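Long-range contacts in Lic11098 (Leptospira interrogans serogroup Icterohaemorrhagiae serovar copenhageni, PDB 4U08), which is of unknown function but belongs to the leucine-rich repeat proteins of this pathogen, is regarded as a virulence factor and probably mediates binding to other proteins: residues D130-Q135 / L151-Q156; E161-D166 / G178-L183; Q204-L209 / Q227-L232. One frame throughout, in Å; residues are numbered along the deposited sequence.

Interaction 1 of 3, residues D130-Q135 / L151-Q156; sequences DIEQLQ and LKEIGQ
Q135 reaches across to Q156 with its side-chain amide. From CB its CG lies beside the backbone N, anti to the carbonyl carbon (chi1 -69°), and the chain bends at chi2, which folds CD and the amide back over the preceding turn. At the tip, NE2 donates twice: to the backbone O of E132 at 2.7 Å, and to O of Q156 at 3.0 Å in a nearly straight bond (168°). CD and OE1 also lie near Q156 O, OE1 at 3.7 Å without a bond. Both acceptors lie in the amide plane of Q135, but NE2 stands above the carbonyl plane of Q156. One amide nitrogen thus ties two successive 3-10 turns, 130-133 and 152-156, on the convex side of the leucine-rich repeat solenoid, where short 3-10 segments take the place of long helices. Beside this bridge E132 and Q156 run alongside each other, CB to CB 3.9 Å apart, with carboxylate and amide planes turned 61° to one another. E132 CB also rests on the backbone O of E153, at 4.0 Å. Further inside, I131 CG2 touches CD1 of L151 at 4.3 Å and CB of E153, while I131 also packs on I108.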
loop_
_atom_site.group_PDB
_atom_site.type_symbol
_atom_site.label_atom_id
_atom_site.label_comp_id
_atom_site.label_asym_id
_atom_site.label_seq_id
_atom_site.Cartn_x
_atom_site.Cartn_y
_atom_site.Cartn_z
ATOM N N ASP A 130 26.277 -1.593 -8.156
ATOM C CA ASP A 130 26.352 -0.330 -8.933
ATOM C C ASP A 130 25.040 0.485 -8.901
ATOM O O ASP A 130 25.023 1.655 -9.267
ATOM C CB ASP A 130 26.711 -0.643 -10.384
ATOM C CG ASP A 130 27.993 -1.448 -10.479
ATOM O OD1 ASP A 130 27.951 -2.684 -10.187
ATOM O OD2 ASP A 130 29.054 -0.837 -10.741
ATOM N N ILE A 131 23.961 -0.135 -8.406
ATOM C CA ILE A 131 22.652 0.489 -8.224
ATOM C C ILE A 131 22.763 1.655 -7.237
ATOM O O ILE A 131 22.036 2.626 -7.384
ATOM C CB ILE A 131 21.603 -0.595 -7.841
ATOM C CG1 ILE A 131 20.228 -0.260 -8.408
ATOM C CG2 ILE A 131 21.549 -0.920 -6.341
ATOM C CD1 ILE A 131 20.007 -0.906 -9.758
ATOM N N GLU A 132 23.753 1.601 -6.315
ATOM C CA GLU A 132 24.028 2.635 -5.317
ATOM C C GLU A 132 24.441 3.975 -5.933
ATOM O O GLU A 132 24.387 4.977 -5.245
ATOM C CB GLU A 132 25.071 2.157 -4.277
ATOM C CG GLU A 132 26.512 2.090 -4.784
ATOM C CD GLU A 132 27.549 1.543 -3.817
ATOM O OE1 GLU A 132 27.343 1.639 -2.584
ATOM O OE2 GLU A 132 28.586 1.031 -4.300
ATOM N N GLN A 133 24.850 3.988 -7.200
ATOM C CA GLN A 133 25.249 5.213 -7.898
ATOM C C GLN A 133 24.047 6.008 -8.425
ATOM O O GLN A 133 24.230 7.135 -8.874
ATOM C CB GLN A 133 26.227 4.897 -9.043
ATOM C CG GLN A 133 27.630 4.431 -8.583
ATOM C CD GLN A 133 28.416 5.434 -7.770
ATOM O OE1 GLN A 133 28.085 5.738 -6.616
ATOM N NE2 GLN A 133 29.533 5.890 -8.321
ATOM N N LEU A 134 22.827 5.422 -8.400
ATOM C CA LEU A 134 21.602 6.073 -8.909
ATOM C C LEU A 134 21.088 7.084 -7.871
ATOM O O LEU A 134 20.056 6.880 -7.225
ATOM C CB LEU A 134 20.547 5.022 -9.272
ATOM C CG LEU A 134 20.946 3.995 -10.335
ATOM C CD1 LEU A 134 19.881 2.935 -10.492
ATOM C CD2 LEU A 134 21.240 4.660 -11.688
ATOM N N GLN A 135 21.840 8.180 -7.706
ATOM C CA GLN A 135 21.547 9.171 -6.676
ATOM C C GLN A 135 20.432 10.148 -7.042
ATOM O O GLN A 135 20.016 10.924 -6.188
ATOM C CB GLN A 135 22.812 9.888 -6.226
ATOM C CG GLN A 135 23.761 8.950 -5.447
ATOM C CD GLN A 135 23.149 8.428 -4.180
ATOM O OE1 GLN A 135 22.541 9.169 -3.399
ATOM N NE2 GLN A 135 23.217 7.116 -3.990
ATOM N N LEU A 151 19.664 -6.589 -1.483
ATOM C CA LEU A 151 21.017 -6.081 -1.209
ATOM C C LEU A 151 20.987 -4.832 -0.340
ATOM O O LEU A 151 20.086 -4.006 -0.503
ATOM C CB LEU A 151 21.817 -5.884 -2.523
ATOM C CG LEU A 151 21.604 -4.648 -3.404
ATOM C CD1 LEU A 151 22.641 -4.622 -4.536
ATOM C CD2 LEU A 151 20.192 -4.598 -4.018
ATOM N N LYS A 152 21.940 -4.705 0.603
ATOM C CA LYS A 152 21.951 -3.565 1.531
ATOM C C LYS A 152 22.218 -2.232 0.831
ATOM O O LYS A 152 21.862 -1.199 1.396
ATOM C CB LYS A 152 22.905 -3.801 2.724
ATOM C CG LYS A 152 24.359 -3.907 2.320
ATOM C CD LYS A 152 25.234 -4.231 3.526
ATOM C CE LYS A 152 26.643 -4.563 3.144
ATOM N NZ LYS A 152 27.184 -3.593 2.165
ATOM N N GLU A 153 22.780 -2.261 -0.399
ATOM C CA GLU A 153 23.108 -1.101 -1.248
ATOM C C GLU A 153 21.865 -0.292 -1.585
ATOM O O GLU A 153 21.984 0.863 -2.003
ATOM C CB GLU A 153 23.784 -1.533 -2.572
ATOM C CG GLU A 153 25.246 -1.978 -2.452
ATOM C CD GLU A 153 25.571 -3.098 -1.471
ATOM O OE1 GLU A 153 26.565 -2.950 -0.726
ATOM O OE2 GLU A 153 24.789 -4.072 -1.376
ATOM N N ILE A 154 20.682 -0.912 -1.447
ATOM C CA ILE A 154 19.388 -0.261 -1.660
ATOM C C ILE A 154 19.232 0.940 -0.703
ATOM O O ILE A 154 18.695 1.978 -1.103
ATOM C CB ILE A 154 18.218 -1.292 -1.545
ATOM C CG1 ILE A 154 17.023 -0.844 -2.353
ATOM C CG2 ILE A 154 17.833 -1.658 -0.088
ATOM C CD1 ILE A 154 16.918 -1.630 -3.608
ATOM N N GLY A 155 19.717 0.776 0.524
ATOM C CA GLY A 155 19.667 1.800 1.558
ATOM C C GLY A 155 20.488 3.034 1.231
ATOM O O GLY A 155 20.299 4.075 1.863
ATOM N N GLN A 156 21.363 2.946 0.208
ATOM C CA GLN A 156 22.233 4.064 -0.215
ATOM C C GLN A 156 21.517 5.080 -1.112
ATOM O O GLN A 156 22.069 6.151 -1.366
ATOM C CB GLN A 156 23.504 3.530 -0.943
ATOM C CG GLN A 156 24.442 2.665 -0.080
ATOM C CD GLN A 156 25.498 3.433 0.709
ATOM O OE1 GLN A 156 26.583 2.912 0.991
ATOM N NE2 GLN A 156 25.218 4.657 1.127
#

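Interaction 2 of 3, residues E161-D166 / G178-L183; sequences ESLGLD and GQLRNL. With CA (calcium ion), chain H.
The inner core of a leucine-rich repeat coil is closed where L163 of strand 162-164 meets L180 and L183 of the chain returning from the convex side. L183 closes the type I beta turn that starts at L180 and sends its side chain in against the core side of the strand, where L163 points. Its CG is anti to the backbone N (chi1 -159°), which carries CD1 against the peptide after E161, 3.6 Å from E161 O, and against L163 CB at 3.8 Å. L163 CG is also anti to its backbone N, and its CD2 meets L180 CD1 at 4.1 Å, the two side chains crossing at about a right angle. These leucine contacts form part of the hydrophobic core of the solenoid. E161 behaves differently: its CG passes the backbone O of N182 at 3.7 Å, and the extended chain beyond carries the carboxylate away from the turn. There OE2 binds the calcium ion at 2.6 Å, the other carboxylate oxygen lying farther from the metal; E184 and water 1 also bind it. N182 gives its ND2 to the backbone O of Q158. Strand 162-164 lies between strands 139-141 and 185-187, L163 touching L140 of the former and L186 of the latter, while S162 packs on T139 and S185.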
loop_
_atom_site.group_PDB
_atom_site.type_symbol
_atom_site.label_atom_id
_atom_site.label_comp_id
_atom_site.label_asym_id
_atom_site.label_seq_id
_atom_site.Cartn_x
_atom_site.Cartn_y
_atom_site.Cartn_z
ATOM N N GLU A 161 12.071 7.878 -2.991
ATOM C CA GLU A 161 10.778 8.248 -2.406
ATOM C C GLU A 161 9.798 7.092 -2.402
ATOM O O GLU A 161 8.984 7.026 -1.492
ATOM C CB GLU A 161 10.178 9.437 -3.162
ATOM C CG GLU A 161 10.835 10.750 -2.777
ATOM C CD GLU A 161 10.468 11.945 -3.634
ATOM O OE1 GLU A 161 11.240 12.929 -3.616
ATOM O OE2 GLU A 161 9.436 11.891 -4.342
ATOM N N SER A 162 9.832 6.212 -3.418
ATOM C CA SER A 162 8.944 5.055 -3.477
ATOM C C SER A 162 9.755 3.824 -3.818
ATOM O O SER A 162 10.497 3.823 -4.809
ATOM C CB SER A 162 7.834 5.221 -4.512
ATOM O OG SER A 162 7.119 6.435 -4.375
ATOM N N LEU A 163 9.570 2.771 -3.018
ATOM C CA LEU A 163 10.246 1.488 -3.191
ATOM C C LEU A 163 9.196 0.383 -3.159
ATOM O O LEU A 163 8.497 0.225 -2.152
ATOM C CB LEU A 163 11.288 1.291 -2.070
ATOM C CG LEU A 163 12.042 -0.047 -2.058
ATOM C CD1 LEU A 163 12.801 -0.286 -3.403
ATOM C CD2 LEU A 163 12.990 -0.104 -0.886
ATOM N N GLY A 164 9.065 -0.327 -4.269
ATOM C CA GLY A 164 8.127 -1.431 -4.396
ATOM C C GLY A 164 8.859 -2.757 -4.355
ATOM O O GLY A 164 9.673 -3.037 -5.232
ATOM N N LEU A 165 8.594 -3.569 -3.343
ATOM C CA LEU A 165 9.223 -4.884 -3.172
ATOM C C LEU A 165 8.183 -5.963 -2.911
ATOM O O LEU A 165 8.505 -7.027 -2.401
ATOM C CB LEU A 165 10.242 -4.828 -2.026
ATOM C CG LEU A 165 11.595 -4.207 -2.379
ATOM C CD1 LEU A 165 12.335 -3.852 -1.122
ATOM C CD2 LEU A 165 12.416 -5.172 -3.230
ATOM N N ASP A 166 6.927 -5.683 -3.287
ATOM C CA ASP A 166 5.809 -6.592 -3.069
ATOM C C ASP A 166 5.953 -7.877 -3.903
ATOM O O ASP A 166 6.528 -7.847 -4.996
ATOM C CB ASP A 166 4.492 -5.879 -3.439
ATOM C CG ASP A 166 4.467 -5.446 -4.898
ATOM O OD1 ASP A 166 5.096 -4.395 -5.222
ATOM O OD2 ASP A 166 3.898 -6.194 -5.728
ATOM N N GLY A 178 16.831 1.478 6.757
ATOM C CA GLY A 178 16.614 2.637 7.625
ATOM C C GLY A 178 17.353 3.893 7.205
ATOM O O GLY A 178 17.063 4.967 7.727
ATOM N N GLN A 179 18.276 3.793 6.235
ATOM C CA GLN A 179 18.999 4.976 5.748
ATOM C C GLN A 179 18.259 5.729 4.623
ATOM O O GLN A 179 18.727 6.783 4.176
ATOM C CB GLN A 179 20.444 4.601 5.346
ATOM C CG GLN A 179 21.275 4.011 6.501
ATOM C CD GLN A 179 21.395 4.857 7.764
ATOM O OE1 GLN A 179 21.772 4.348 8.832
ATOM N NE2 GLN A 179 21.091 6.159 7.696
ATOM N N LEU A 180 17.090 5.224 4.192
ATOM C CA LEU A 180 16.284 5.857 3.129
ATOM C C LEU A 180 15.463 7.009 3.747
ATOM O O LEU A 180 14.257 6.906 3.937
ATOM C CB LEU A 180 15.408 4.832 2.403
ATOM C CG LEU A 180 16.162 3.707 1.679
ATOM C CD1 LEU A 180 15.197 2.653 1.152
ATOM C CD2 LEU A 180 17.020 4.255 0.557
ATOM N N ARG A 181 16.156 8.098 4.076
ATOM C CA ARG A 181 15.587 9.241 4.794
ATOM C C ARG A 181 14.535 10.030 4.020
ATOM O O ARG A 181 13.725 10.705 4.654
ATOM C CB ARG A 181 16.699 10.159 5.316
ATOM C CG ARG A 181 17.111 9.788 6.742
ATOM C CD ARG A 181 18.488 10.315 7.140
ATOM N NE ARG A 181 18.594 11.776 7.047
ATOM C CZ ARG A 181 18.327 12.619 8.040
ATOM N NH1 ARG A 181 17.936 12.161 9.223
ATOM N NH2 ARG A 181 18.451 13.928 7.858
ATOM N N ASN A 182 14.505 9.905 2.688
ATOM C CA ASN A 182 13.501 10.546 1.868
ATOM C C ASN A 182 12.361 9.616 1.478
ATOM O O ASN A 182 11.469 10.037 0.757
ATOM C CB ASN A 182 14.135 11.187 0.635
ATOM C CG ASN A 182 14.852 12.479 0.954
ATOM O OD1 ASN A 182 14.287 13.409 1.543
ATOM N ND2 ASN A 182 16.130 12.551 0.622
ATOM N N LEU A 183 12.391 8.335 1.921
ATOM C CA LEU A 183 11.354 7.375 1.526
ATOM C C LEU A 183 9.975 7.780 2.037
ATOM O O LEU A 183 9.827 8.098 3.214
ATOM C CB LEU A 183 11.718 5.929 1.963
ATOM C CG LEU A 183 11.015 4.781 1.207
ATOM C CD1 LEU A 183 11.477 4.671 -0.252
ATOM C CD2 LEU A 183 11.226 3.453 1.916
HETATM CA CA CA H . 7.088 12.791 -3.694
HETATM O O HOH W 1 4.753 13.078 -2.519
#

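Interaction 3 of 3, residues Q204-L209 / Q227-L232; sequences QNLQIL and QNLQKL
Segments 204-209 and 227-232 run in parallel, one repeat apart, with bridges I208-K231 and L209-L232 and CA atoms closing to 4.0 Å at Q207 and L229. Q207 O accepts from two backbone donors, Q230 N at 2.8 Å and K231 N at 3.0 Å, and L209 N donates to K231 O. Ahead of the strands, water 2 bridges the backbones, lying beside L206 O and accepting from N228 N. At the far end, Q227 NE2 donates to Q204 OE1 at 2.7 Å in a nearly straight bond; the two side chains cross at about a right angle, their amide planes 66° apart. Q204 NE2 turns to the backbone O of Q225. The amides of Q207 and Q230, by contrast, lie alongside and almost parallel (11° between planes), Q230 NE2 resting 3.6 Å from Q207 CG. On the next position I208 lays CD1 along the aliphatic chain of K231, 3.6 Å from CD. L206, L209, L229 and L232 face the core: L229 CG is anti to the backbone N (chi1 -161°), which brings CD1 to 3.9 Å from L209 CB and also against L206 CD2, and L209 CD2 meets L232 CD1 at 3.9 Å. Ladders of equivalent leucines are characteristic of the leucine-rich repeat; here Q207 and Q230 also run side by side in step. The ladder continues both ways: L206 and L209 pack on L186 of strand 185-187, whereas K231 and L232 touch K254 and L255 of strand 254-256.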
loop_
_atom_site.group_PDB
_atom_site.type_symbol
_atom_site.label_atom_id
_atom_site.label_comp_id
_atom_site.label_asym_id
_atom_site.label_seq_id
_atom_site.Cartn_x
_atom_site.Cartn_y
_atom_site.Cartn_z
ATOM N N GLN A 204 11.958 8.598 8.655
ATOM C CA GLN A 204 11.271 9.817 9.106
ATOM C C GLN A 204 10.313 10.426 8.099
ATOM O O GLN A 204 9.404 11.121 8.519
ATOM C CB GLN A 204 12.276 10.870 9.604
ATOM C CG GLN A 204 13.104 10.411 10.808
ATOM C CD GLN A 204 12.261 10.055 12.010
ATOM O OE1 GLN A 204 11.755 10.921 12.721
ATOM N NE2 GLN A 204 12.094 8.765 12.262
ATOM N N ASN A 205 10.485 10.189 6.788
ATOM C CA ASN A 205 9.579 10.743 5.796
ATOM C C ASN A 205 8.484 9.773 5.350
ATOM O O ASN A 205 7.634 10.150 4.557
ATOM C CB ASN A 205 10.351 11.292 4.586
ATOM C CG ASN A 205 10.822 12.710 4.764
ATOM O OD1 ASN A 205 10.914 13.236 5.877
ATOM N ND2 ASN A 205 11.126 13.359 3.662
ATOM N N LEU A 206 8.503 8.525 5.859
ATOM C CA LEU A 206 7.553 7.486 5.444
ATOM C C LEU A 206 6.119 7.864 5.743
ATOM O O LEU A 206 5.794 8.177 6.878
ATOM C CB LEU A 206 7.882 6.121 6.047
ATOM C CG LEU A 206 7.242 4.919 5.357
ATOM C CD1 LEU A 206 7.898 4.687 3.955
ATOM C CD2 LEU A 206 7.442 3.638 6.227
ATOM N N GLN A 207 5.291 7.839 4.714
ATOM C CA GLN A 207 3.876 8.176 4.814
ATOM C C GLN A 207 2.997 6.950 4.657
ATOM O O GLN A 207 1.904 6.913 5.218
ATOM C CB GLN A 207 3.502 9.200 3.739
ATOM C CG GLN A 207 4.163 10.567 3.937
ATOM C CD GLN A 207 4.124 11.399 2.665
ATOM O OE1 GLN A 207 5.052 12.141 2.369
ATOM N NE2 GLN A 207 3.075 11.293 1.870
ATOM N N ILE A 208 3.411 6.002 3.804
ATOM C CA ILE A 208 2.636 4.798 3.492
ATOM C C ILE A 208 3.512 3.550 3.645
ATOM O O ILE A 208 4.556 3.443 3.009
ATOM C CB ILE A 208 2.038 4.863 2.052
ATOM C CG1 ILE A 208 1.285 6.198 1.747
ATOM C CG2 ILE A 208 1.172 3.644 1.745
ATOM C CD1 ILE A 208 0.143 6.658 2.522
ATOM N N LEU A 209 3.045 2.589 4.437
ATOM C CA LEU A 209 3.743 1.328 4.660
ATOM C C LEU A 209 2.770 0.175 4.408
ATOM O O LEU A 209 1.813 0.005 5.169
ATOM C CB LEU A 209 4.321 1.296 6.105
ATOM C CG LEU A 209 5.091 0.022 6.578
ATOM C CD1 LEU A 209 6.203 -0.391 5.570
ATOM C CD2 LEU A 209 5.713 0.238 7.949
ATOM N N GLN A 227 7.108 9.386 12.451
ATOM C CA GLN A 227 6.378 10.631 12.696
ATOM C C GLN A 227 5.527 11.124 11.520
ATOM O O GLN A 227 4.552 11.820 11.769
ATOM C CB GLN A 227 7.318 11.750 13.201
ATOM C CG GLN A 227 8.467 12.103 12.246
ATOM C CD GLN A 227 9.144 13.390 12.666
ATOM O OE1 GLN A 227 8.505 14.443 12.810
ATOM N NE2 GLN A 227 10.449 13.333 12.895
ATOM N N ASN A 228 5.850 10.752 10.274
ATOM C CA ASN A 228 5.072 11.179 9.115
ATOM C C ASN A 228 4.097 10.130 8.579
ATOM O O ASN A 228 3.365 10.410 7.619
ATOM C CB ASN A 228 6.021 11.673 7.993
ATOM C CG ASN A 228 6.683 13.000 8.327
ATOM O OD1 ASN A 228 6.224 13.761 9.168
ATOM N ND2 ASN A 228 7.722 13.355 7.615
ATOM N N LEU A 229 4.064 8.938 9.206
ATOM C CA LEU A 229 3.209 7.839 8.751
ATOM C C LEU A 229 1.717 8.196 8.778
ATOM O O LEU A 229 1.225 8.648 9.801
ATOM C CB LEU A 229 3.466 6.542 9.560
ATOM C CG LEU A 229 2.976 5.229 8.903
ATOM C CD1 LEU A 229 3.783 4.884 7.641
ATOM C CD2 LEU A 229 3.082 4.064 9.882
ATOM N N GLN A 230 1.039 7.984 7.654
ATOM C CA GLN A 230 -0.392 8.259 7.457
ATOM C C GLN A 230 -1.186 6.993 7.284
ATOM O O GLN A 230 -2.339 6.927 7.717
ATOM C CB GLN A 230 -0.588 9.160 6.237
ATOM C CG GLN A 230 -0.119 10.602 6.461
ATOM C CD GLN A 230 0.108 11.356 5.163
ATOM O OE1 GLN A 230 -0.650 11.242 4.201
ATOM N NE2 GLN A 230 1.173 12.145 5.107
ATOM N N LYS A 231 -0.613 5.991 6.607
ATOM C CA LYS A 231 -1.315 4.741 6.345
ATOM C C LYS A 231 -0.420 3.556 6.710
ATOM O O LYS A 231 0.700 3.435 6.204
ATOM C CB LYS A 231 -1.748 4.624 4.866
ATOM C CG LYS A 231 -2.794 5.662 4.450
ATOM C CD LYS A 231 -3.207 5.445 3.011
ATOM C CE LYS A 231 -4.081 6.573 2.535
ATOM N NZ LYS A 231 -3.873 6.832 1.088
ATOM N N LEU A 232 -0.942 2.672 7.572
ATOM C CA LEU A 232 -0.242 1.475 8.001
ATOM C C LEU A 232 -1.139 0.280 7.684
ATOM O O LEU A 232 -2.176 0.100 8.338
ATOM C CB LEU A 232 0.108 1.585 9.504
ATOM C CG LEU A 232 0.859 0.391 10.162
ATOM C CD1 LEU A 232 2.117 -0.007 9.355
ATOM C CD2 LEU A 232 1.234 0.712 11.598
HETATM O O HOH W 2 7.415 8.553 9.147
#

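In the fold
The three contacts follow one another along the solenoid. Interaction 1 joins turns on the convex side, interaction 2 runs from such a turn back to a strand, and interaction 3 joins two neighbouring strands and also the bends that lead into them. Centres of 1 and 2, and of 2 and 3, lie about 11 Å apart, those of 1 and 3 about 22 Å. Interactions 1 and 2 touch where L180 CD2 packs on I154 O at 3.3 Å; 2 and 3 meet through N205 CB and R181 O, 3.4 Å apart. The calcium ion bound in interaction 2 is about 6 Å from the Q207 side chain of interaction 3, and a bound zinc ion is about 7 Å from the I208 side chain.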